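Transcription initiation factor IIB,Transcription initiation factor IIB (Methanocaldococcus jannaschii, PDB 5O9J) probably carries out protein splicing, as a mini-intein of the HINT fold that interrupts an archaeal transcription initiation factor and would excise itself from the precursor. Local coordinates at residues K89-R94 and N152-T157; F80-E85 and I109-L114; V71-V76 and S158-D163. All blocks are in the same frame, centred on the assembly; numbering follows the deposited sequence.

How the contacts relate
All three contacts lie in the intein splicing domain, the HINT fold. Contact 1 and the 80-85 side of contact 2 share the sheet of strands 88-92, 79-84, 143-154 and 119-123; 109-114 follows strand 105-110 of a neighbouring sheet. Their centres are about 9 Å apart, and strand 79-84 runs between the two strands of contact 1. Contact 3 belongs to another sheet, its centre about 13 Å from contact 1 and 20 Å from contact 2. The chain order is 71-76, 80-85, 89-94, 109-114, 152-157, 158-163. Contact 3 therefore encloses the others, and the chain leaves its sheet and returns at the same end, where Val76 faces Gly159.

Contact 1: residues K89-R94 and N152-T157; sequences KVRVTR and NKVEPT
The guanidinium of Arg91 has the methyl CG2 of Val154 over one face, 3.7 Å above the plane and over its centre. Glu155 O approaches the same group obliquely, 3.3 Å from Arg91 NH2. The second guanidinium, that of Arg94, is met at its edge by the amine of Lys153.

Strands 88-92 and 143-154 are not direct partners here. Strand 79-84 runs between them in the sheet, so the contact is made by side chains reaching across it. Arg91 has CG anti to the carbonyl carbon, and its chain is extended from CG to NE. This carries the flat head over to Val154, and the two side chains cross at about a right angle. Val154 turns CG2 to the guanidinium from the crowded position between its backbone N and carbonyl carbon. The Arg94 chain bends at chi3 (-53°), while that of Lys153 is extended beyond CG. The two cross obliquely, and Arg94 NH2 ends 4.0 Å from Lys153 NZ.

Like charges this close would probably repel each other, but acids lie around them. Arg94 forms salt bridges with Glu78 and Asp112, and Lys153 has a long, weak ion pair with Glu78. Arg91 has a similarly weak pairing with Glu81. The hydroxyl of Thr157 is bonded to Asp6. This is a surface contact, in which an arginine lies flat on a methyl group and two basic tips lie close, their repulsion probably eased by Glu78, which pairs with both, and by Asp112 at Arg94.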
loop_
_atom_site.group_PDB
_atom_site.type_symbol
_atom_site.label_atom_id
_atom_site.label_comp_id
_atom_site.label_asym_id
_atom_site.label_seq_id
_atom_site.Cartn_x
_atom_site.Cartn_y
_atom_site.Cartn_z
ATOM N N LYS A 89 2.405 12.992 2.168
ATOM C CA LYS A 89 2.591 12.538 0.800
ATOM C C LYS A 89 2.683 11.024 0.692
ATOM O O LYS A 89 3.037 10.337 1.646
ATOM C CB LYS A 89 3.841 13.185 0.195
ATOM C CG LYS A 89 5.139 12.820 0.889
ATOM C CD LYS A 89 6.270 13.738 0.449
ATOM C CE LYS A 89 6.186 15.095 1.139
ATOM N NZ LYS A 89 7.331 15.991 0.784
ATOM N N VAL A 90 2.351 10.510 -0.486
ATOM C CA VAL A 90 2.404 9.078 -0.727
ATOM C C VAL A 90 2.821 8.833 -2.171
ATOM O O VAL A 90 2.493 9.624 -3.053
ATOM C CB VAL A 90 1.036 8.409 -0.420
ATOM C CG1 VAL A 90 -0.061 8.956 -1.329
ATOM C CG2 VAL A 90 1.133 6.895 -0.527
ATOM N N ARG A 91 3.567 7.760 -2.410
ATOM C CA ARG A 91 3.952 7.379 -3.769
ATOM C C ARG A 91 3.263 6.091 -4.184
ATOM O O ARG A 91 3.476 5.046 -3.567
ATOM C CB ARG A 91 5.462 7.194 -3.882
ATOM C CG ARG A 91 6.289 8.412 -3.545
ATOM C CD ARG A 91 7.770 8.075 -3.681
ATOM N NE ARG A 91 8.595 9.268 -3.811
ATOM C CZ ARG A 91 9.734 9.315 -4.493
ATOM N NH1 ARG A 91 10.415 10.450 -4.559
ATOM N NH2 ARG A 91 10.188 8.229 -5.111
ATOM N N VAL A 92 2.447 6.151 -5.229
ATOM C CA VAL A 92 1.723 4.964 -5.678
ATOM C C VAL A 92 1.701 4.842 -7.194
ATOM O O VAL A 92 1.898 5.817 -7.914
ATOM C CB VAL A 92 0.257 4.950 -5.162
ATOM C CG1 VAL A 92 0.227 4.867 -3.659
ATOM C CG2 VAL A 92 -0.488 6.184 -5.631
ATOM N N THR A 93 1.452 3.633 -7.672
ATOM C CA THR A 93 1.310 3.404 -9.096
ATOM C C THR A 93 -0.042 3.891 -9.580
ATOM O O THR A 93 -0.946 4.185 -8.791
ATOM C CB THR A 93 1.471 1.924 -9.450
ATOM O OG1 THR A 93 0.446 1.165 -8.800
ATOM C CG2 THR A 93 2.837 1.420 -9.002
ATOM N N ARG A 94 -0.163 3.960 -10.895
ATOM C CA ARG A 94 -1.297 4.570 -11.569
ATOM C C ARG A 94 -2.611 3.870 -11.265
ATOM O O ARG A 94 -3.664 4.502 -11.215
ATOM C CB ARG A 94 -1.029 4.585 -13.079
ATOM C CG ARG A 94 -2.118 3.979 -13.937
ATOM C CD ARG A 94 -1.851 4.214 -15.413
ATOM N NE ARG A 94 -1.613 5.624 -15.709
ATOM C CZ ARG A 94 -0.414 6.137 -15.959
ATOM N NH1 ARG A 94 0.658 5.350 -15.938
ATOM N NH2 ARG A 94 -0.282 7.432 -16.219
ATOM N N ASN A 152 3.188 14.868 -8.506
ATOM C CA ASN A 152 4.437 14.737 -9.235
ATOM C C ASN A 152 4.583 13.346 -9.802
ATOM O O ASN A 152 4.139 12.382 -9.195
ATOM C CB ASN A 152 5.619 15.057 -8.319
ATOM C CG ASN A 152 5.513 16.431 -7.699
ATOM O OD1 ASN A 152 5.143 17.390 -8.367
ATOM N ND2 ASN A 152 5.827 16.531 -6.411
ATOM N N LYS A 153 5.195 13.233 -10.970
ATOM C CA LYS A 153 5.560 11.916 -11.462
ATOM C C LYS A 153 7.020 11.676 -11.122
ATOM O O LYS A 153 7.884 12.498 -11.432
ATOM C CB LYS A 153 5.292 11.790 -12.957
ATOM C CG LYS A 153 3.808 11.820 -13.286
ATOM C CD LYS A 153 3.543 11.477 -14.742
ATOM C CE LYS A 153 2.049 11.436 -15.039
ATOM N NZ LYS A 153 1.754 10.875 -16.389
ATOM N N VAL A 154 7.277 10.568 -10.436
ATOM C CA VAL A 154 8.616 10.261 -9.960
ATOM C C VAL A 154 9.023 8.844 -10.351
ATOM O O VAL A 154 8.211 8.053 -10.852
ATOM C CB VAL A 154 8.733 10.400 -8.431
ATOM C CG1 VAL A 154 8.471 11.829 -7.992
ATOM C CG2 VAL A 154 7.783 9.433 -7.740
ATOM N N GLU A 155 10.293 8.536 -10.121
ATOM C CA GLU A 155 10.813 7.201 -10.369
ATOM C C GLU A 155 10.700 6.379 -9.109
ATOM O O GLU A 155 10.919 6.902 -8.010
ATOM C CB GLU A 155 12.273 7.242 -10.830
ATOM C CG GLU A 155 13.134 8.350 -10.178
ATOM C CD GLU A 155 12.873 9.762 -10.696
ATOM O OE1 GLU A 155 12.819 9.932 -11.927
ATOM O OE2 GLU A 155 12.760 10.654 -9.835
ATOM N N PRO A 156 10.354 5.092 -9.259
ATOM C CA PRO A 156 10.349 4.174 -8.119
ATOM C C PRO A 156 11.745 4.092 -7.524
ATOM O O PRO A 156 12.713 4.143 -8.279
ATOM C CB PRO A 156 9.922 2.837 -8.734
ATOM C CG PRO A 156 9.225 3.196 -9.998
ATOM C CD PRO A 156 9.921 4.428 -10.502
ATOM N N THR A 157 11.849 3.986 -6.204
ATOM C CA THR A 157 13.149 3.944 -5.544
ATOM C C THR A 157 14.042 2.845 -6.124
ATOM O O THR A 157 15.239 3.051 -6.320
ATOM C CB THR A 157 13.000 3.724 -4.035
ATOM O OG1 THR A 157 12.103 4.703 -3.496
ATOM C CG2 THR A 157 14.351 3.833 -3.341
#

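Contact 2: residues F80-E85 and I109-L114; sequences FEIVVE and IRVDEL
Phe80 has CG anti to its carbonyl carbon (chi1 -67°), which sends the ring from strand 79-84 toward the turn that follows strand 105-110. Ile82, two residues on, has CG1 anti to the carbonyl carbon and CD1 extended beyond it (chi2 173°), so the tip of its chain reaches the same turn. On the other side, Val111 puts CG1 beside its backbone N and CG2 in the crowded position.

The far end of the Phe80 ring meets Asp112. Ring atom CZ lies 3.6 Å from Asp112 CB, and CE2 is close to Asp112 CA. The ring and carboxylate planes are 85° apart. Nearer the strand, Phe80 CD1 is 4.2 Å from Val111 CG2. Ile82 uses one methyl for two neighbours. Its CD1 is 3.6 Å from Leu114 CD1 and 4.0 Å from Val111 CG1, and it crosses both side chains at about a right angle. An alanine in place of Phe80 would lose the ring's contacts with Val111 and Asp112 and would probably loosen the seating of the turn on the strand.

The carboxylate of Asp112 is gripped side-on by Arg110. Arg110 NE donates to the syn lone pair of Asp112 OD1, and Arg110 NH2 forms a salt bridge of 2.6 Å with Asp112 OD2, meeting it from above the carboxylate plane. Arg94 NE forms a salt bridge with the same OD2, so two arginines hold this acid.

The apolar patch continues on several sides. Phe80 and Leu114 touch Ile151 of strand 143-154, Ile82 and Leu114 touch Leu120 of strand 119-123, and Val111 packs on Val92 of strand 88-92. Leu114 also reaches Val98 and Thr100 of strand 96-102.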
loop_
_atom_site.group_PDB
_atom_site.type_symbol
_atom_site.label_atom_id
_atom_site.label_comp_id
_atom_site.label_asym_id
_atom_site.label_seq_id
_atom_site.Cartn_x
_atom_site.Cartn_y
_atom_site.Cartn_z
ATOM N N PHE A 80 3.122 8.012 -9.069
ATOM C CA PHE A 80 2.602 9.326 -8.734
ATOM C C PHE A 80 2.908 9.631 -7.291
ATOM O O PHE A 80 2.681 8.799 -6.415
ATOM C CB PHE A 80 1.098 9.400 -8.977
ATOM C CG PHE A 80 0.710 9.315 -10.425
ATOM C CD1 PHE A 80 0.776 8.109 -11.108
ATOM C CD2 PHE A 80 0.258 10.440 -11.101
ATOM C CE1 PHE A 80 0.410 8.028 -12.442
ATOM C CE2 PHE A 80 -0.106 10.369 -12.432
ATOM C CZ PHE A 80 -0.028 9.158 -13.105
ATOM N N GLU A 81 3.446 10.815 -7.041
ATOM C CA GLU A 81 3.558 11.302 -5.676
ATOM C C GLU A 81 2.463 12.325 -5.423
ATOM O O GLU A 81 2.445 13.386 -6.038
ATOM C CB GLU A 81 4.934 11.907 -5.418
ATOM C CG GLU A 81 5.137 12.375 -3.999
ATOM C CD GLU A 81 6.412 13.170 -3.839
ATOM O OE1 GLU A 81 6.527 14.225 -4.494
ATOM O OE2 GLU A 81 7.297 12.743 -3.065
ATOM N N ILE A 82 1.527 11.982 -4.543
ATOM C CA ILE A 82 0.474 12.906 -4.136
ATOM C C ILE A 82 0.903 13.655 -2.890
ATOM O O ILE A 82 1.259 13.035 -1.894
ATOM C CB ILE A 82 -0.851 12.184 -3.830
ATOM C CG1 ILE A 82 -1.287 11.321 -5.008
ATOM C CG2 ILE A 82 -1.940 13.194 -3.498
ATOM C CD1 ILE A 82 -2.497 10.460 -4.692
ATOM N N VAL A 83 0.873 14.983 -2.938
ATOM C CA VAL A 83 1.230 15.777 -1.770
ATOM C C VAL A 83 0.040 16.621 -1.338
ATOM O O VAL A 83 -0.512 17.369 -2.144
ATOM C CB VAL A 83 2.444 16.681 -2.049
ATOM C CG1 VAL A 83 2.908 17.340 -0.767
ATOM C CG2 VAL A 83 3.571 15.866 -2.663
ATOM N N VAL A 84 -0.364 16.486 -0.075
ATOM C CA VAL A 84 -1.531 17.201 0.443
ATOM C C VAL A 84 -1.127 18.189 1.528
ATOM O O VAL A 84 0.038 18.222 1.923
ATOM C CB VAL A 84 -2.597 16.230 1.008
ATOM C CG1 VAL A 84 -3.110 15.293 -0.083
ATOM C CG2 VAL A 84 -2.039 15.432 2.181
ATOM N N GLU A 85 -2.086 18.997 1.993
ATOM C CA GLU A 85 -1.862 19.947 3.092
ATOM C C GLU A 85 -1.117 19.318 4.266
ATOM O O GLU A 85 -1.377 18.168 4.632
ATOM C CB GLU A 85 -3.181 20.503 3.635
ATOM C CG GLU A 85 -4.191 21.029 2.645
ATOM C CD GLU A 85 -5.523 21.325 3.337
ATOM O OE1 GLU A 85 -5.509 21.629 4.551
ATOM O OE2 GLU A 85 -6.587 21.226 2.689
ATOM N N ILE A 109 -11.339 7.696 -6.588
ATOM C CA ILE A 109 -10.819 8.207 -7.861
ATOM C C ILE A 109 -9.401 7.695 -8.148
ATOM O O ILE A 109 -8.530 7.780 -7.287
ATOM C CB ILE A 109 -10.804 9.749 -7.886
ATOM C CG1 ILE A 109 -12.206 10.304 -7.654
ATOM C CG2 ILE A 109 -10.233 10.269 -9.212
ATOM C CD1 ILE A 109 -13.226 9.827 -8.661
ATOM N N ARG A 110 -9.178 7.160 -9.349
ATOM C CA ARG A 110 -7.832 6.762 -9.774
ATOM C C ARG A 110 -6.840 7.913 -9.592
ATOM O O ARG A 110 -7.200 9.079 -9.770
ATOM C CB ARG A 110 -7.842 6.294 -11.228
ATOM C CG ARG A 110 -8.227 4.837 -11.388
ATOM C CD ARG A 110 -8.244 4.430 -12.846
ATOM N NE ARG A 110 -7.024 4.825 -13.540
ATOM C CZ ARG A 110 -6.169 3.974 -14.096
ATOM N NH1 ARG A 110 -6.390 2.665 -14.035
ATOM N NH2 ARG A 110 -5.093 4.435 -14.716
ATOM N N VAL A 111 -5.607 7.588 -9.216
ATOM C CA VAL A 111 -4.622 8.612 -8.870
ATOM C C VAL A 111 -4.213 9.461 -10.071
ATOM O O VAL A 111 -3.787 10.612 -9.912
ATOM C CB VAL A 111 -3.356 7.990 -8.247
ATOM C CG1 VAL A 111 -3.688 7.351 -6.902
ATOM C CG2 VAL A 111 -2.741 6.970 -9.192
ATOM N N ASP A 112 -4.347 8.899 -11.270
ATOM C CA ASP A 112 -3.959 9.621 -12.481
ATOM C C ASP A 112 -5.076 10.549 -12.967
ATOM O O ASP A 112 -4.883 11.325 -13.898
ATOM C CB ASP A 112 -3.544 8.642 -13.591
ATOM C CG ASP A 112 -4.659 7.690 -13.992
ATOM O OD1 ASP A 112 -5.697 7.644 -13.301
ATOM O OD2 ASP A 112 -4.485 6.972 -15.003
ATOM N N GLU A 113 -6.234 10.476 -12.316
ATOM C CA GLU A 113 -7.351 11.358 -12.640
ATOM C C GLU A 113 -7.543 12.422 -11.563
ATOM O O GLU A 113 -8.457 13.246 -11.635
ATOM C CB GLU A 113 -8.635 10.551 -12.826
ATOM C CG GLU A 113 -8.565 9.534 -13.960
ATOM C CD GLU A 113 -9.898 8.850 -14.228
ATOM O OE1 GLU A 113 -10.920 9.269 -13.642
ATOM O OE2 GLU A 113 -9.922 7.887 -15.029
ATOM N N LEU A 114 -6.674 12.405 -10.562
ATOM C CA LEU A 114 -6.697 13.428 -9.528
ATOM C C LEU A 114 -6.144 14.747 -10.054
ATOM O O LEU A 114 -5.320 14.765 -10.969
ATOM C CB LEU A 114 -5.895 12.979 -8.312
ATOM C CG LEU A 114 -6.486 11.855 -7.471
ATOM C CD1 LEU A 114 -5.443 11.393 -6.482
ATOM C CD2 LEU A 114 -7.732 12.341 -6.753
#

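Contact 3: residues V71-V76 and S158-D163; sequences VSRHPV and SGYAYD. With GOL (glycerol), chain G.
Strands 70-75 and 160-165 form an antiparallel pair in a sheet of the HINT fold. Ser72 with Asp163 and His74 with Ala161 are hydrogen-bonded pairs. Arg73 with Tyr162 is a non-hydrogen-bonded pair. Beyond the strand, Val76 N donates to Gly159 O at 3.1 Å.

Arg73 runs between two tyrosines. Its CB lies 3.6 Å from Tyr162 CD2. CG then passes Tyr160 CD2 at 3.7 Å, and CD stays beside that same atom while nearing glycerol O1. NE forms a salt bridge with Glu45 of the neighbouring strand 44-48. NH1 bonds to Asp29 of helix 24-33 and weakly to glycerol O1. The extended chain thus reaches from the sheet to the helix.

The Tyr160 ring has Pro75 on one face and glycerol C1 on the opposite face, 3.3 Å above the plane. Glycerol probably came from the crystallisation liquor. On the other side of the sheet, Ser72 OG sits 3.1 Å from Asp163 CB. The carboxylate of Asp163 accepts from the backbone N atoms of Tyr3 and Ala4, which ties the first modelled residues to this strand.

Gly159 has phi 96°, where a CB would crowd the preceding carbonyl. Just before it, Ser158 OG accepts from Tyr160 N in an ST turn and is hydrogen-bonded to Tyr162 OH, 2.7 Å away.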
loop_
_atom_site.group_PDB
_atom_site.type_symbol
_atom_site.label_atom_id
_atom_site.label_comp_id
_atom_site.label_asym_id
_atom_site.label_seq_id
_atom_site.Cartn_x
_atom_site.Cartn_y
_atom_site.Cartn_z
ATOM N N VAL A 71 5.108 -13.330 -1.827
ATOM C CA VAL A 71 5.490 -11.956 -2.127
ATOM C C VAL A 71 5.826 -11.868 -3.602
ATOM O O VAL A 71 6.103 -12.882 -4.242
ATOM C CB VAL A 71 6.700 -11.478 -1.301
ATOM C CG1 VAL A 71 6.417 -11.598 0.203
ATOM C CG2 VAL A 71 7.945 -12.268 -1.677
ATOM N N SER A 72 5.804 -10.660 -4.143
ATOM C CA SER A 72 6.127 -10.500 -5.545
ATOM C C SER A 72 6.614 -9.091 -5.826
ATOM O O SER A 72 6.466 -8.190 -4.997
ATOM C CB SER A 72 4.912 -10.845 -6.420
ATOM O OG SER A 72 3.926 -9.833 -6.386
ATOM N N ARG A 73 7.217 -8.921 -6.996
ATOM C CA ARG A 73 7.693 -7.633 -7.463
ATOM C C ARG A 73 7.568 -7.609 -8.978
ATOM O O ARG A 73 7.529 -8.666 -9.615
ATOM C CB ARG A 73 9.145 -7.393 -7.043
ATOM C CG ARG A 73 10.148 -8.321 -7.754
ATOM C CD ARG A 73 11.587 -8.163 -7.260
ATOM N NE ARG A 73 12.462 -9.183 -7.849
ATOM C CZ ARG A 73 13.737 -9.372 -7.514
ATOM N NH1 ARG A 73 14.302 -8.614 -6.585
ATOM N NH2 ARG A 73 14.449 -10.327 -8.106
ATOM N N HIS A 74 7.494 -6.409 -9.551
ATOM C CA HIS A 74 7.561 -6.239 -11.000
ATOM C C HIS A 74 8.156 -4.875 -11.309
ATOM O O HIS A 74 8.074 -3.962 -10.479
ATOM C CB HIS A 74 6.182 -6.408 -11.652
ATOM C CG HIS A 74 5.130 -5.471 -11.128
ATOM N ND1 HIS A 74 4.866 -4.245 -11.701
ATOM C CD2 HIS A 74 4.265 -5.603 -10.096
ATOM C CE1 HIS A 74 3.900 -3.655 -11.040
ATOM N NE2 HIS A 74 3.503 -4.443 -10.058
ATOM N N PRO A 75 8.807 -4.742 -12.483
ATOM C CA PRO A 75 9.368 -3.449 -12.879
ATOM C C PRO A 75 8.280 -2.428 -13.150
ATOM O O PRO A 75 7.236 -2.772 -13.703
ATOM C CB PRO A 75 10.138 -3.768 -14.174
ATOM C CG PRO A 75 10.330 -5.242 -14.163
ATOM C CD PRO A 75 9.141 -5.804 -13.444
ATOM N N VAL A 76 8.533 -1.181 -12.779
ATOM C CA VAL A 76 7.595 -0.104 -13.056
ATOM C C VAL A 76 8.341 1.152 -13.465
ATOM O O VAL A 76 9.396 1.465 -12.917
ATOM C CB VAL A 76 6.701 0.203 -11.837
ATOM C CG1 VAL A 76 5.605 -0.827 -11.722
ATOM C CG2 VAL A 76 7.528 0.225 -10.571
ATOM N N SER A 158 13.453 1.688 -6.419
ATOM C CA SER A 158 14.230 0.543 -6.891
ATOM C C SER A 158 14.083 0.270 -8.387
ATOM O O SER A 158 14.928 -0.397 -8.985
ATOM C CB SER A 158 13.835 -0.720 -6.128
ATOM O OG SER A 158 12.559 -1.180 -6.539
ATOM N N GLY A 159 13.010 0.777 -8.984
ATOM C CA GLY A 159 12.687 0.446 -10.360
ATOM C C GLY A 159 11.690 -0.694 -10.363
ATOM O O GLY A 159 11.324 -1.221 -11.415
ATOM N N TYR A 160 11.253 -1.068 -9.161
ATOM C CA TYR A 160 10.282 -2.134 -8.966
ATOM C C TYR A 160 9.179 -1.676 -7.997
ATOM O O TYR A 160 9.394 -0.786 -7.177
ATOM C CB TYR A 160 10.971 -3.398 -8.439
ATOM C CG TYR A 160 11.745 -4.204 -9.481
ATOM C CD1 TYR A 160 12.893 -3.693 -10.090
ATOM C CD2 TYR A 160 11.344 -5.491 -9.831
ATOM C CE1 TYR A 160 13.606 -4.441 -11.038
ATOM C CE2 TYR A 160 12.047 -6.242 -10.766
ATOM C CZ TYR A 160 13.173 -5.715 -11.367
ATOM O OH TYR A 160 13.866 -6.468 -12.296
ATOM N N ALA A 161 7.998 -2.268 -8.122
ATOM C CA ALA A 161 6.918 -2.095 -7.154
ATOM C C ALA A 161 6.631 -3.454 -6.539
ATOM O O ALA A 161 6.908 -4.481 -7.162
ATOM C CB ALA A 161 5.690 -1.528 -7.809
ATOM N N TYR A 162 6.078 -3.473 -5.332
ATOM C CA TYR A 162 6.047 -4.705 -4.552
ATOM C C TYR A 162 4.663 -5.101 -4.033
ATOM O O TYR A 162 3.791 -4.254 -3.812
ATOM C CB TYR A 162 7.034 -4.585 -3.387
ATOM C CG TYR A 162 8.446 -4.314 -3.854
ATOM C CD1 TYR A 162 8.870 -3.021 -4.122
ATOM C CD2 TYR A 162 9.349 -5.353 -4.055
ATOM C CE1 TYR A 162 10.156 -2.762 -4.572
ATOM C CE2 TYR A 162 10.642 -5.103 -4.497
ATOM C CZ TYR A 162 11.035 -3.804 -4.754
ATOM O OH TYR A 162 12.305 -3.523 -5.197
ATOM N N ASP A 163 4.487 -6.404 -3.832
ATOM C CA ASP A 163 3.206 -6.992 -3.447
ATOM C C ASP A 163 3.345 -8.005 -2.312
ATOM O O ASP A 163 4.258 -8.835 -2.302
ATOM C CB ASP A 163 2.560 -7.685 -4.648
ATOM C CG ASP A 163 1.574 -6.800 -5.391
ATOM O OD1 ASP A 163 0.423 -6.677 -4.920
ATOM O OD2 ASP A 163 1.956 -6.218 -6.435
HETATM C C1 GOL G . 14.171 -5.138 -7.281
HETATM O O1 GOL G . 13.408 -5.519 -6.156
HETATM C C2 GOL G . 15.450 -4.442 -6.834
HETATM O O2 GOL G . 16.476 -5.406 -6.726
HETATM C C3 GOL G . 15.843 -3.417 -7.893
HETATM O O3 GOL G . 17.234 -3.192 -7.833
#